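Local coordinates for protein phosphonate monoester hydrolase (Ruegeria pomeroyi, PDB 4UPK) that belongs to the sulfatase family of hydrolases, whose alpha/beta fold is that of the alkaline phosphatase clan, at residues Thr79-Pro84 with Gly359-Tyr364; Glu159-Arg164 with Thr214-Asp219; Tyr239-Pro244 with Leu314-Glu319; Leu469-Ala474 with Arg504-Met509. All blocks are in the same frame, centred on the assembly; numbering follows the deposited sequence.

Interaction 1 of 4, residues Thr79-Pro84 with Gly359-Tyr364; sequences TNPCGP and GKMTVY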
loop_
_atom_site.group_PDB
_atom_site.type_symbol
_atom_site.label_atom_id
_atom_site.label_comp_id
_atom_site.label_asym_id
_atom_site.label_seq_id
_atom_site.Cartn_x
_atom_site.Cartn_y
_atom_site.Cartn_z
ATOM N N THR A 79 14.958 20.926 -16.537
ATOM C CA THR A 79 13.945 21.735 -15.870
ATOM C C THR A 79 14.521 22.647 -14.835
ATOM O O THR A 79 15.679 22.504 -14.479
ATOM C CB THR A 79 12.703 20.931 -15.420
ATOM O OG1 THR A 79 11.672 21.837 -15.027
ATOM C CG2 THR A 79 13.006 19.957 -14.324
ATOM N N ASN A 80 13.693 23.566 -14.341
ATOM C CA ASN A 80 14.050 24.537 -13.327
ATOM C C ASN A 80 12.802 24.961 -12.508
ATOM O O ASN A 80 11.659 24.846 -13.006
ATOM C CB ASN A 80 14.700 25.756 -13.990
ATOM C CG ASN A 80 16.185 25.801 -13.826
ATOM O OD1 ASN A 80 16.697 25.649 -12.726
ATOM N ND2 ASN A 80 16.899 26.095 -14.892
ATOM N N PRO A 81 12.994 25.427 -11.247
ATOM C CA PRO A 81 14.260 25.603 -10.513
ATOM C C PRO A 81 14.758 24.352 -9.787
ATOM O O PRO A 81 14.578 23.249 -10.284
ATOM C CB PRO A 81 13.996 26.833 -9.635
ATOM C CG PRO A 81 12.476 26.966 -9.553
ATOM C CD PRO A 81 11.864 25.881 -10.425
ATOM N N CYS A 82 15.450 24.541 -8.651
ATOM C CA CYS A 82 16.074 23.517 -7.811
ATOM C C CYS A 82 15.263 22.246 -7.609
ATOM O O CYS A 82 15.779 21.172 -7.917
ATOM C CB CYS A 82 16.530 24.121 -6.489
ATOM S SG CYS A 82 15.773 25.724 -6.133
ATOM N N GLY A 83 14.027 22.381 -7.095
ATOM C CA GLY A 83 13.115 21.272 -6.833
ATOM C C GLY A 83 12.843 20.475 -8.098
ATOM O O GLY A 83 13.313 19.341 -8.216
ATOM N N PRO A 84 12.189 21.081 -9.118
ATOM C CA PRO A 84 11.979 20.360 -10.396
ATOM C C PRO A 84 13.265 19.785 -11.018
ATOM O O PRO A 84 13.285 18.637 -11.493
ATOM C CB PRO A 84 11.369 21.436 -11.307
ATOM C CG PRO A 84 10.688 22.370 -10.364
ATOM C CD PRO A 84 11.562 22.418 -9.140
ATOM N N GLY A 359 19.321 34.586 -11.032
ATOM C CA GLY A 359 18.701 33.290 -10.785
ATOM C C GLY A 359 18.585 32.398 -12.012
ATOM O O GLY A 359 19.428 32.434 -12.915
ATOM N N LYS A 360 17.501 31.594 -12.058
ATOM C CA LYS A 360 17.272 30.611 -13.120
ATOM C C LYS A 360 15.814 30.524 -13.630
ATOM O O LYS A 360 15.522 29.632 -14.413
ATOM C CB LYS A 360 17.862 29.242 -12.701
ATOM C CG LYS A 360 17.301 28.637 -11.421
ATOM C CD LYS A 360 17.851 29.253 -10.169
ATOM C CE LYS A 360 17.365 28.507 -8.983
ATOM N NZ LYS A 360 17.452 29.347 -7.768
ATOM N N MET A 361 14.914 31.459 -13.213
ATOM C CA MET A 361 13.512 31.512 -13.682
ATOM C C MET A 361 13.438 32.315 -14.999
ATOM O O MET A 361 12.915 33.430 -15.053
ATOM C CB MET A 361 12.538 32.058 -12.613
ATOM C CG MET A 361 12.209 31.045 -11.512
ATOM S SD MET A 361 11.300 29.541 -12.000
ATOM C CE MET A 361 9.699 30.257 -12.423
ATOM N N THR A 362 14.036 31.730 -16.049
ATOM C CA THR A 362 14.147 32.285 -17.399
ATOM C C THR A 362 14.318 31.152 -18.423
ATOM O O THR A 362 14.270 29.974 -18.054
ATOM C CB THR A 362 15.237 33.388 -17.462
ATOM O OG1 THR A 362 15.167 34.022 -18.729
ATOM C CG2 THR A 362 16.640 32.853 -17.223
ATOM N N VAL A 363 14.542 31.522 -19.703
ATOM C CA VAL A 363 14.664 30.600 -20.843
ATOM C C VAL A 363 16.057 30.616 -21.497
ATOM O O VAL A 363 16.290 29.830 -22.417
ATOM C CB VAL A 363 13.521 30.813 -21.879
ATOM C CG1 VAL A 363 12.154 30.577 -21.244
ATOM C CG2 VAL A 363 13.594 32.203 -22.521
ATOM N N TYR A 364 16.966 31.513 -21.046
ATOM C CA TYR A 364 18.318 31.578 -21.605
ATOM C C TYR A 364 19.197 30.447 -21.092
ATOM O O TYR A 364 19.025 29.998 -19.948
ATOM C CB TYR A 364 18.982 32.965 -21.405
ATOM C CG TYR A 364 18.290 34.088 -22.142
ATOM C CD1 TYR A 364 18.033 33.997 -23.515
ATOM C CD2 TYR A 364 17.896 35.248 -21.476
ATOM C CE1 TYR A 364 17.402 35.032 -24.202
ATOM C CE2 TYR A 364 17.286 36.301 -22.160
ATOM C CZ TYR A 364 17.042 36.187 -23.524
ATOM O OH TYR A 364 16.412 37.208 -24.199
#

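Interaction 2 of 4, residues Glu159-Arg164 with Thr214-Asp219; sequences EVTEMR and TAFLTD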
loop_
_atom_site.group_PDB
_atom_site.type_symbol
_atom_site.label_atom_id
_atom_site.label_comp_id
_atom_site.label_asym_id
_atom_site.label_seq_id
_atom_site.Cartn_x
_atom_site.Cartn_y
_atom_site.Cartn_z
ATOM N N GLU A 159 19.955 9.665 5.192
ATOM C CA GLU A 159 20.584 10.918 5.553
ATOM C C GLU A 159 21.622 10.742 6.661
ATOM O O GLU A 159 21.285 10.285 7.746
ATOM C CB GLU A 159 19.514 11.938 5.938
ATOM C CG GLU A 159 20.011 13.361 5.975
ATOM C CD GLU A 159 18.950 14.296 6.500
ATOM O OE1 GLU A 159 18.640 14.210 7.708
ATOM O OE2 GLU A 159 18.432 15.120 5.712
ATOM N N VAL A 160 22.883 11.090 6.355
ATOM C CA VAL A 160 24.015 11.063 7.277
ATOM C C VAL A 160 24.155 12.467 7.923
ATOM O O VAL A 160 24.252 12.570 9.146
ATOM C CB VAL A 160 25.326 10.575 6.603
ATOM C CG1 VAL A 160 26.393 10.285 7.656
ATOM C CG2 VAL A 160 25.077 9.331 5.749
ATOM N N THR A 161 24.126 13.536 7.092
ATOM C CA THR A 161 24.193 14.928 7.508
ATOM C C THR A 161 23.111 15.701 6.781
ATOM O O THR A 161 23.090 15.716 5.544
ATOM C CB THR A 161 25.575 15.530 7.234
ATOM O OG1 THR A 161 26.568 14.741 7.876
ATOM C CG2 THR A 161 25.691 17.021 7.710
ATOM N N GLU A 162 22.235 16.370 7.562
ATOM C CA GLU A 162 21.180 17.241 7.062
ATOM C C GLU A 162 21.820 18.603 6.785
ATOM O O GLU A 162 22.425 19.206 7.675
ATOM C CB GLU A 162 20.038 17.374 8.101
ATOM C CG GLU A 162 18.933 18.360 7.717
ATOM C CD GLU A 162 19.141 19.799 8.158
ATOM O OE1 GLU A 162 19.336 20.023 9.374
ATOM O OE2 GLU A 162 19.121 20.702 7.288
ATOM N N MET A 163 21.656 19.097 5.565
ATOM C CA MET A 163 22.207 20.383 5.170
ATOM C C MET A 163 21.375 21.005 4.052
ATOM O O MET A 163 21.819 21.127 2.906
ATOM C CB MET A 163 23.708 20.294 4.842
ATOM C CG MET A 163 24.379 21.651 4.605
ATOM S SD MET A 163 25.564 22.195 5.873
ATOM C CE MET A 163 26.341 20.854 6.128
ATOM N N ARG A 164 20.155 21.407 4.423
ATOM C CA ARG A 164 19.231 22.112 3.558
ATOM C C ARG A 164 19.347 23.591 3.949
ATOM O O ARG A 164 19.415 23.901 5.139
ATOM C CB ARG A 164 17.788 21.616 3.775
ATOM C CG ARG A 164 17.653 20.115 3.850
ATOM C CD ARG A 164 16.400 19.740 4.609
ATOM N NE ARG A 164 16.589 18.480 5.322
ATOM C CZ ARG A 164 15.628 17.832 5.963
ATOM N NH1 ARG A 164 14.390 18.311 5.978
ATOM N NH2 ARG A 164 15.894 16.701 6.598
ATOM N N THR A 214 30.312 25.210 3.402
ATOM C CA THR A 214 31.098 24.370 2.482
ATOM C C THR A 214 32.070 23.465 3.234
ATOM O O THR A 214 32.089 22.264 2.969
ATOM C CB THR A 214 31.819 25.242 1.433
ATOM O OG1 THR A 214 30.848 26.020 0.721
ATOM C CG2 THR A 214 32.679 24.421 0.457
ATOM N N ALA A 215 32.898 24.052 4.144
ATOM C CA ALA A 215 33.913 23.358 4.952
ATOM C C ALA A 215 33.264 22.329 5.874
ATOM O O ALA A 215 33.719 21.188 5.946
ATOM C CB ALA A 215 34.717 24.361 5.777
ATOM N N PHE A 216 32.201 22.746 6.573
ATOM C CA PHE A 216 31.456 21.909 7.509
ATOM C C PHE A 216 30.893 20.651 6.850
ATOM O O PHE A 216 31.046 19.565 7.428
ATOM C CB PHE A 216 30.375 22.728 8.249
ATOM C CG PHE A 216 29.518 21.905 9.168
ATOM C CD1 PHE A 216 29.946 21.604 10.458
ATOM C CD2 PHE A 216 28.318 21.351 8.717
ATOM C CE1 PHE A 216 29.180 20.778 11.292
ATOM C CE2 PHE A 216 27.559 20.523 9.548
ATOM C CZ PHE A 216 27.983 20.256 10.836
ATOM N N LEU A 217 30.255 20.780 5.662
ATOM C CA LEU A 217 29.677 19.617 4.953
ATOM C C LEU A 217 30.753 18.620 4.528
ATOM O O LEU A 217 30.580 17.422 4.722
ATOM C CB LEU A 217 28.800 20.042 3.753
ATOM C CG LEU A 217 27.966 18.956 3.071
ATOM C CD1 LEU A 217 26.987 18.256 4.039
ATOM C CD2 LEU A 217 27.227 19.515 1.928
ATOM N N THR A 218 31.884 19.130 4.022
ATOM C CA THR A 218 33.071 18.365 3.629
ATOM C C THR A 218 33.634 17.637 4.854
ATOM O O THR A 218 33.996 16.457 4.752
ATOM C CB THR A 218 34.130 19.282 2.988
ATOM O OG1 THR A 218 33.479 20.113 2.025
ATOM C CG2 THR A 218 35.259 18.489 2.329
ATOM N N ASP A 219 33.700 18.339 6.004
ATOM C CA ASP A 219 34.149 17.753 7.265
ATOM C C ASP A 219 33.234 16.602 7.703
ATOM O O ASP A 219 33.744 15.576 8.123
ATOM C CB ASP A 219 34.256 18.822 8.367
ATOM C CG ASP A 219 35.397 19.819 8.215
ATOM O OD1 ASP A 219 36.299 19.580 7.376
ATOM O OD2 ASP A 219 35.364 20.844 8.893
#

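Interaction 3 of 4, residues Tyr239-Pro244 with Leu314-Glu319; sequences YIRPHP and LGLATE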
loop_
_atom_site.group_PDB
_atom_site.type_symbol
_atom_site.label_atom_id
_atom_site.label_comp_id
_atom_site.label_asym_id
_atom_site.label_seq_id
_atom_site.Cartn_x
_atom_site.Cartn_y
_atom_site.Cartn_z
ATOM N N TYR A 239 26.613 20.502 -2.344
ATOM C CA TYR A 239 27.067 21.825 -1.945
ATOM C C TYR A 239 26.105 22.864 -2.475
ATOM O O TYR A 239 25.871 22.923 -3.680
ATOM C CB TYR A 239 28.468 22.118 -2.510
ATOM C CG TYR A 239 29.559 21.225 -1.971
ATOM C CD1 TYR A 239 30.115 21.456 -0.717
ATOM C CD2 TYR A 239 30.080 20.180 -2.739
ATOM C CE1 TYR A 239 31.149 20.662 -0.226
ATOM C CE2 TYR A 239 31.124 19.384 -2.263
ATOM C CZ TYR A 239 31.660 19.635 -1.003
ATOM O OH TYR A 239 32.704 18.900 -0.506
ATOM N N ILE A 240 25.562 23.682 -1.578
ATOM C CA ILE A 240 24.664 24.772 -1.902
ATOM C C ILE A 240 25.402 25.892 -2.610
ATOM O O ILE A 240 24.907 26.413 -3.597
ATOM C CB ILE A 240 23.850 25.255 -0.649
ATOM C CG1 ILE A 240 22.712 26.245 -1.042
ATOM C CG2 ILE A 240 24.736 25.805 0.475
ATOM C CD1 ILE A 240 21.618 25.597 -1.983
ATOM N N ARG A 241 26.610 26.242 -2.102
ATOM C CA ARG A 241 27.487 27.270 -2.631
ATOM C C ARG A 241 28.052 26.893 -3.996
ATOM O O ARG A 241 28.377 25.719 -4.194
ATOM C CB ARG A 241 28.638 27.572 -1.649
ATOM C CG ARG A 241 28.197 28.052 -0.269
ATOM C CD ARG A 241 27.230 29.207 -0.307
ATOM N NE ARG A 241 26.979 29.727 1.032
ATOM C CZ ARG A 241 26.435 30.913 1.292
ATOM N NH1 ARG A 241 26.115 31.739 0.302
ATOM N NH2 ARG A 241 26.235 31.293 2.544
ATOM N N PRO A 242 28.198 27.853 -4.958
ATOM C CA PRO A 242 27.807 29.287 -4.908
ATOM C C PRO A 242 26.297 29.467 -5.055
ATOM O O PRO A 242 25.693 28.885 -5.955
ATOM C CB PRO A 242 28.602 29.889 -6.074
ATOM C CG PRO A 242 28.651 28.761 -7.101
ATOM C CD PRO A 242 28.760 27.491 -6.289
ATOM N N HIS A 243 25.665 30.192 -4.134
ATOM C CA HIS A 243 24.196 30.358 -4.126
ATOM C C HIS A 243 23.842 31.498 -3.169
ATOM O O HIS A 243 24.506 31.609 -2.132
ATOM C CB HIS A 243 23.533 29.056 -3.610
ATOM C CG HIS A 243 22.047 28.932 -3.772
ATOM N ND1 HIS A 243 21.164 29.599 -2.928
ATOM C CD2 HIS A 243 21.336 28.104 -4.571
ATOM C CE1 HIS A 243 19.949 29.227 -3.313
ATOM N NE2 HIS A 243 20.002 28.322 -4.289
ATOM N N PRO A 244 22.802 32.336 -3.474
ATOM C CA PRO A 244 22.419 33.406 -2.537
ATOM C C PRO A 244 21.968 32.847 -1.171
ATOM O O PRO A 244 21.540 31.694 -1.117
ATOM C CB PRO A 244 21.270 34.123 -3.278
ATOM C CG PRO A 244 20.755 33.144 -4.263
ATOM C CD PRO A 244 21.932 32.340 -4.676
ATOM N N LEU A 314 32.019 33.863 -7.612
ATOM C CA LEU A 314 33.223 33.191 -8.084
ATOM C C LEU A 314 34.133 32.754 -6.929
ATOM O O LEU A 314 34.730 31.687 -7.007
ATOM C CB LEU A 314 33.999 34.055 -9.104
ATOM C CG LEU A 314 33.299 34.419 -10.420
ATOM C CD1 LEU A 314 34.119 35.432 -11.195
ATOM C CD2 LEU A 314 33.033 33.174 -11.279
ATOM N N GLY A 315 34.178 33.543 -5.855
ATOM C CA GLY A 315 34.954 33.234 -4.649
ATOM C C GLY A 315 34.427 32.019 -3.900
ATOM O O GLY A 315 35.211 31.194 -3.446
ATOM N N LEU A 316 33.081 31.853 -3.847
ATOM C CA LEU A 316 32.374 30.702 -3.252
ATOM C C LEU A 316 32.594 29.426 -4.070
ATOM O O LEU A 316 32.718 28.349 -3.475
ATOM C CB LEU A 316 30.870 30.982 -3.082
ATOM C CG LEU A 316 30.477 31.969 -1.984
ATOM C CD1 LEU A 316 29.003 32.415 -2.157
ATOM C CD2 LEU A 316 30.717 31.388 -0.607
ATOM N N ALA A 317 32.645 29.539 -5.416
ATOM C CA ALA A 317 32.944 28.433 -6.345
ATOM C C ALA A 317 34.403 27.952 -6.103
ATOM O O ALA A 317 34.625 26.753 -6.001
ATOM C CB ALA A 317 32.762 28.876 -7.783
ATOM N N THR A 318 35.364 28.878 -5.934
ATOM C CA THR A 318 36.758 28.532 -5.608
ATOM C C THR A 318 36.822 27.775 -4.231
ATOM O O THR A 318 37.510 26.768 -4.138
ATOM C CB THR A 318 37.677 29.773 -5.779
ATOM O OG1 THR A 318 37.755 30.066 -7.176
ATOM C CG2 THR A 318 39.115 29.562 -5.234
ATOM N N GLU A 319 36.065 28.224 -3.208
ATOM C CA GLU A 319 36.026 27.544 -1.920
ATOM C C GLU A 319 35.402 26.135 -2.042
ATOM O O GLU A 319 35.889 25.205 -1.415
ATOM C CB GLU A 319 35.332 28.395 -0.853
ATOM C CG GLU A 319 35.452 27.792 0.557
ATOM C CD GLU A 319 34.461 28.348 1.562
ATOM O OE1 GLU A 319 33.446 28.939 1.131
ATOM O OE2 GLU A 319 34.709 28.222 2.782
#

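Interaction 4 of 4, residues Leu469-Ala474 with Arg504-Met509; sequences LVEFAA and RLSRQM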
loop_
_atom_site.group_PDB
_atom_site.type_symbol
_atom_site.label_atom_id
_atom_site.label_comp_id
_atom_site.label_asym_id
_atom_site.label_seq_id
_atom_site.Cartn_x
_atom_site.Cartn_y
_atom_site.Cartn_z
ATOM N N LEU A 469 14.275 27.300 -29.712
ATOM C CA LEU A 469 12.856 27.592 -29.763
ATOM C C LEU A 469 12.284 27.565 -28.331
ATOM O O LEU A 469 12.600 26.659 -27.555
ATOM C CB LEU A 469 12.131 26.553 -30.661
ATOM C CG LEU A 469 10.589 26.536 -30.593
ATOM C CD1 LEU A 469 9.966 27.654 -31.421
ATOM C CD2 LEU A 469 10.074 25.236 -31.018
ATOM N N VAL A 470 11.446 28.569 -27.999
ATOM C CA VAL A 470 10.732 28.663 -26.732
ATOM C C VAL A 470 9.232 28.675 -27.070
ATOM O O VAL A 470 8.790 29.490 -27.875
ATOM C CB VAL A 470 11.148 29.877 -25.858
ATOM C CG1 VAL A 470 10.306 29.962 -24.582
ATOM C CG2 VAL A 470 12.650 29.848 -25.517
ATOM N N GLU A 471 8.452 27.750 -26.471
ATOM C CA GLU A 471 7.000 27.689 -26.670
ATOM C C GLU A 471 6.290 27.707 -25.333
ATOM O O GLU A 471 6.702 27.001 -24.408
ATOM C CB GLU A 471 6.599 26.444 -27.471
ATOM C CG GLU A 471 7.061 26.473 -28.923
ATOM C CD GLU A 471 6.157 27.174 -29.916
ATOM O OE1 GLU A 471 5.214 27.883 -29.489
ATOM O OE2 GLU A 471 6.391 26.996 -31.134
ATOM N N PHE A 472 5.219 28.499 -25.237
ATOM C CA PHE A 472 4.385 28.653 -24.031
ATOM C C PHE A 472 3.042 27.911 -24.156
ATOM O O PHE A 472 2.442 27.918 -25.223
ATOM C CB PHE A 472 4.079 30.155 -23.803
ATOM C CG PHE A 472 5.299 30.984 -23.505
ATOM C CD1 PHE A 472 6.041 31.558 -24.535
ATOM C CD2 PHE A 472 5.736 31.159 -22.198
ATOM C CE1 PHE A 472 7.187 32.290 -24.260
ATOM C CE2 PHE A 472 6.878 31.912 -21.925
ATOM C CZ PHE A 472 7.588 32.479 -22.955
ATOM N N ALA A 473 2.549 27.332 -23.029
ATOM C CA ALA A 473 1.230 26.692 -22.920
ATOM C C ALA A 473 0.185 27.821 -22.944
ATOM O O ALA A 473 -0.873 27.679 -23.551
ATOM C CB ALA A 473 1.128 25.911 -21.614
ATOM N N ALA A 474 0.516 28.963 -22.293
ATOM C CA ALA A 474 -0.297 30.176 -22.255
ATOM C C ALA A 474 -0.246 30.896 -23.624
ATOM O O ALA A 474 0.611 30.595 -24.465
ATOM C CB ALA A 474 0.218 31.097 -21.167
ATOM N N ARG A 504 9.039 24.027 -38.390
ATOM C CA ARG A 504 9.844 22.800 -38.378
ATOM C C ARG A 504 10.307 22.433 -36.957
ATOM O O ARG A 504 10.196 21.265 -36.552
ATOM C CB ARG A 504 11.048 22.947 -39.340
ATOM C CG ARG A 504 12.008 21.740 -39.355
ATOM C CD ARG A 504 13.205 21.938 -40.271
ATOM N NE ARG A 504 13.869 23.222 -40.046
ATOM C CZ ARG A 504 14.842 23.435 -39.170
ATOM N NH1 ARG A 504 15.310 22.437 -38.426
ATOM N NH2 ARG A 504 15.359 24.645 -39.030
ATOM N N LEU A 505 10.826 23.436 -36.200
ATOM C CA LEU A 505 11.293 23.240 -34.819
ATOM C C LEU A 505 10.159 22.944 -33.848
ATOM O O LEU A 505 10.333 22.129 -32.938
ATOM C CB LEU A 505 12.125 24.429 -34.329
ATOM C CG LEU A 505 13.496 24.568 -34.964
ATOM C CD1 LEU A 505 13.931 25.968 -34.913
ATOM C CD2 LEU A 505 14.508 23.654 -34.302
ATOM N N SER A 506 9.009 23.620 -34.028
ATOM C CA SER A 506 7.811 23.419 -33.210
ATOM C C SER A 506 7.218 22.002 -33.426
ATOM O O SER A 506 6.744 21.388 -32.462
ATOM C CB SER A 506 6.790 24.518 -33.491
ATOM O OG SER A 506 5.980 24.745 -32.352
ATOM N N ARG A 507 7.312 21.457 -34.661
ATOM C CA ARG A 507 6.858 20.079 -34.933
ATOM C C ARG A 507 7.813 19.099 -34.257
ATOM O O ARG A 507 7.367 18.110 -33.658
ATOM C CB ARG A 507 6.709 19.795 -36.438
ATOM C CG ARG A 507 6.224 18.365 -36.787
ATOM C CD ARG A 507 5.256 18.288 -37.965
ATOM N NE ARG A 507 5.396 19.416 -38.876
ATOM C CZ ARG A 507 4.438 20.285 -39.141
ATOM N NH1 ARG A 507 3.229 20.126 -38.625
ATOM N NH2 ARG A 507 4.678 21.321 -39.931
ATOM N N GLN A 508 9.115 19.419 -34.301
ATOM C CA GLN A 508 10.165 18.663 -33.619
ATOM C C GLN A 508 9.915 18.672 -32.094
ATOM O O GLN A 508 10.070 17.640 -31.447
ATOM C CB GLN A 508 11.540 19.256 -33.970
ATOM C CG GLN A 508 12.718 18.417 -33.515
ATOM C CD GLN A 508 13.945 18.661 -34.345
ATOM O OE1 GLN A 508 14.183 19.771 -34.849
ATOM N NE2 GLN A 508 14.752 17.621 -34.487
ATOM N N MET A 509 9.481 19.819 -31.540
ATOM C CA MET A 509 9.116 19.964 -30.121
ATOM C C MET A 509 7.852 19.177 -29.784
ATOM O O MET A 509 7.797 18.547 -28.723
ATOM C CB MET A 509 8.959 21.443 -29.724
ATOM C CG MET A 509 8.648 21.626 -28.247
ATOM S SD MET A 509 8.350 23.323 -27.716
ATOM C CE MET A 509 10.059 23.855 -27.420
#

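Interaction 1 of 4, residues Thr79-Pro84 with Gly359-Tyr364
K360 lies against N80 and P81 and supplies most of the surface that the second loop brings to this contact. Apolar packing carries the contact, and no hydrogen bond links the two segments. The aliphatic part of K360 does the touching: its CE comes 3.8 Å from CB of P81 and 4.3 Å from SG of C82. With CG between the backbone N and the carbonyl carbon (chi1 59°), the lysine chain bends once, at chi2, and then runs on extended to bring CE to P81. Beside it the sulfur of M361 meets the pyrrolidine ring, SD to P81 CG 3.7 Å; here a flexible thioether is fitted to a rigid ring. M361 is the centre of an inverse gamma turn, and a cis peptide bond precedes P81.

The polar component comes from N80, whose side chain crosses that of K360 at about a right angle. Its OD1 rests 3.3 Å from CG of K360, buried by the contact and without a hydrogen-bonding partner in the model. The amide nitrogen ND2 does have one, the carbonyl oxygen of A367, and this bond ties down the other half of the amide.

P81 occupies the N-cap position, immediately before helix 82-91, and its rigid ring suits it for packing on K360 and M361; C82-G83-P84 opens the sulfatase sequence signature. Around the contact, N80 and M361 both touch L435 of strand 431-436, while M361 also reaches Y286 of helix 280-286.

Interaction 2 of 4, residues Glu159-Arg164 with Thr214-Asp219
M163 pushes its terminal methyl between F216 and L217, and there the contact is tight. CE approaches the ring of F216 at its edge, near the ring plane, 3.3 Å from CD2, while on the leucine it lies 3.4 Å from CD1, closer than carbon atoms usually pack. The sulfur also sits beside the ring rather than over it, SD being 5.3 Å from the ring centroid and 79° off its normal. CG is anti to the backbone N (chi1 -172°), and bends at chi2 and chi3 bring CE back against F216 and L217. Methionine suits the spot because its slim, flexible chain can fit between a flat ring and a branched leucine.

The packing is looser at T161. Its CG2 is 4.1 Å from CD1 of L217 and 4.4 Å from CE2 of F216, so the threonine adds only a methyl at the margin.

Beyond the backbone, charges replace the apolar groups. E162 points away from the helix and its OE2 accepts the backbone N-H of R164 (3.1 Å, almost straight at 176°), while NH2 of R164 makes a salt bridge with OE2 of E159, and E159 OE1 bonds H158 of the second subunit. This polar side thus faces the subunit interface.

W171 and H174 also meet the F216 ring. M163 and F216 make a Met-aromatic contact, which in this alpha/beta fold joins the end of strand 158-162, running parallel to strand 125-127, to helix 213-224.

Interaction 3 of 4, residues Tyr239-Pro244 with Leu314-Glu319
R241 and L316 cross obliquely, the aliphatic part of the arginine lying against both leucine methyls. CD of R241 is 4.1 Å from CD1 and equally far from CD2 of L316, and NH1 stands 3.9 Å from CD1. A bend at chi2 (-52°) turns CD toward the leucine, while the guanidinium carries on to polar partners: NE forms a salt bridge with D213 and NH1 bonds the carbonyl oxygen of P245. An arginine fits here because its chain can pack against leucine while its head meets charge.

P242 approaches the helix beside it, its CB 3.9 Å from CB of L316 and its CG 4.2 Å from CB of A317. The small alanine lets the ring come close to the helix, and the cis peptide before P242 turns the chain sharply. In this alpha/beta fold the loop follows strand 234-239 of the central mixed sheet and rests on the long helix 303-333; on the sheet side P242 touches I41 of strand 35-41.

H243 turns its ring away from the helix. ND1 donates to the carbonyl oxygen of P244 (2.8 Å), which lies in the imidazole plane, and CD1 of I240 sits over one ring face, offset toward the rim.

Interaction 4 of 4, residues Leu469-Ala474 with Arg504-Met509
OE2 of E471 is gripped by two groups. Within the chain, OG of S506 donates a hydrogen bond of 2.6 Å to it. From outside the chain, R507 of the third subunit brings its NH1 to the same oxygen in an intersubunit salt bridge. The serine hydroxyl comes from above the carboxylate plane, 52° out of it. CG of the glutamate lies beside the backbone N (chi1 -68°), and a bend at chi2 turns CD toward the serine. The positive arginine probably helps keep this buried carboxylate ionised, and serine, with its hydroxyl one carbon from the backbone, suits a place where strand and helix come this close.

Apolar contacts complete the interface beside this polar pair. SD of M509 is 3.6 Å from CB of E471, so the aliphatic stem of the glutamate packs on sulfur while its head is bonded elsewhere. The methyl CE of M509 lies 3.9 Å from CD2 of L469, the two side chains crossing obliquely. That same leucine methyl presses on the helix backbone, 3.6 Å from N of S506, and meets CB of L505 at 4.0 Å. Leucine offers a branched end that packs on the helix backbone, and methionine a pliable chain whose sulfur and methyl meet E471 and L469.

Strand 467-472 is an inner strand of the four-stranded antiparallel sheet, with 458-463 and 479-482 as its neighbours, and helix 499-515 covers one face of that sheet. The local axes of strand and helix approach to 9.3 Å at 64°. L505 also reaches L462 and L480 on the flanking strands, and M509 touches A460, which spreads the helix over all three.

Interactions 2, 3 and 4 are buried, whereas interaction 1 lies nearer the surface although it is closest to the centre of the chain. Interactions 2 and 3 share a neighbourhood: T218 OG1 and Y239 OH are 2.9 Å apart, and T214 packs on R241, so helices 213-224 and 303-333 and the loop after strand 234-239 form one region. Interaction 4 belongs to the separate antiparallel sheet, and V363 CB meets V470 CG2 at 3.9 Å to join it to interaction 1. Methionine recurs in 1, 2 and 4, against proline, an aromatic edge and a glutamate stem respectively. Only interaction 4 has a hydrogen bond between its segments.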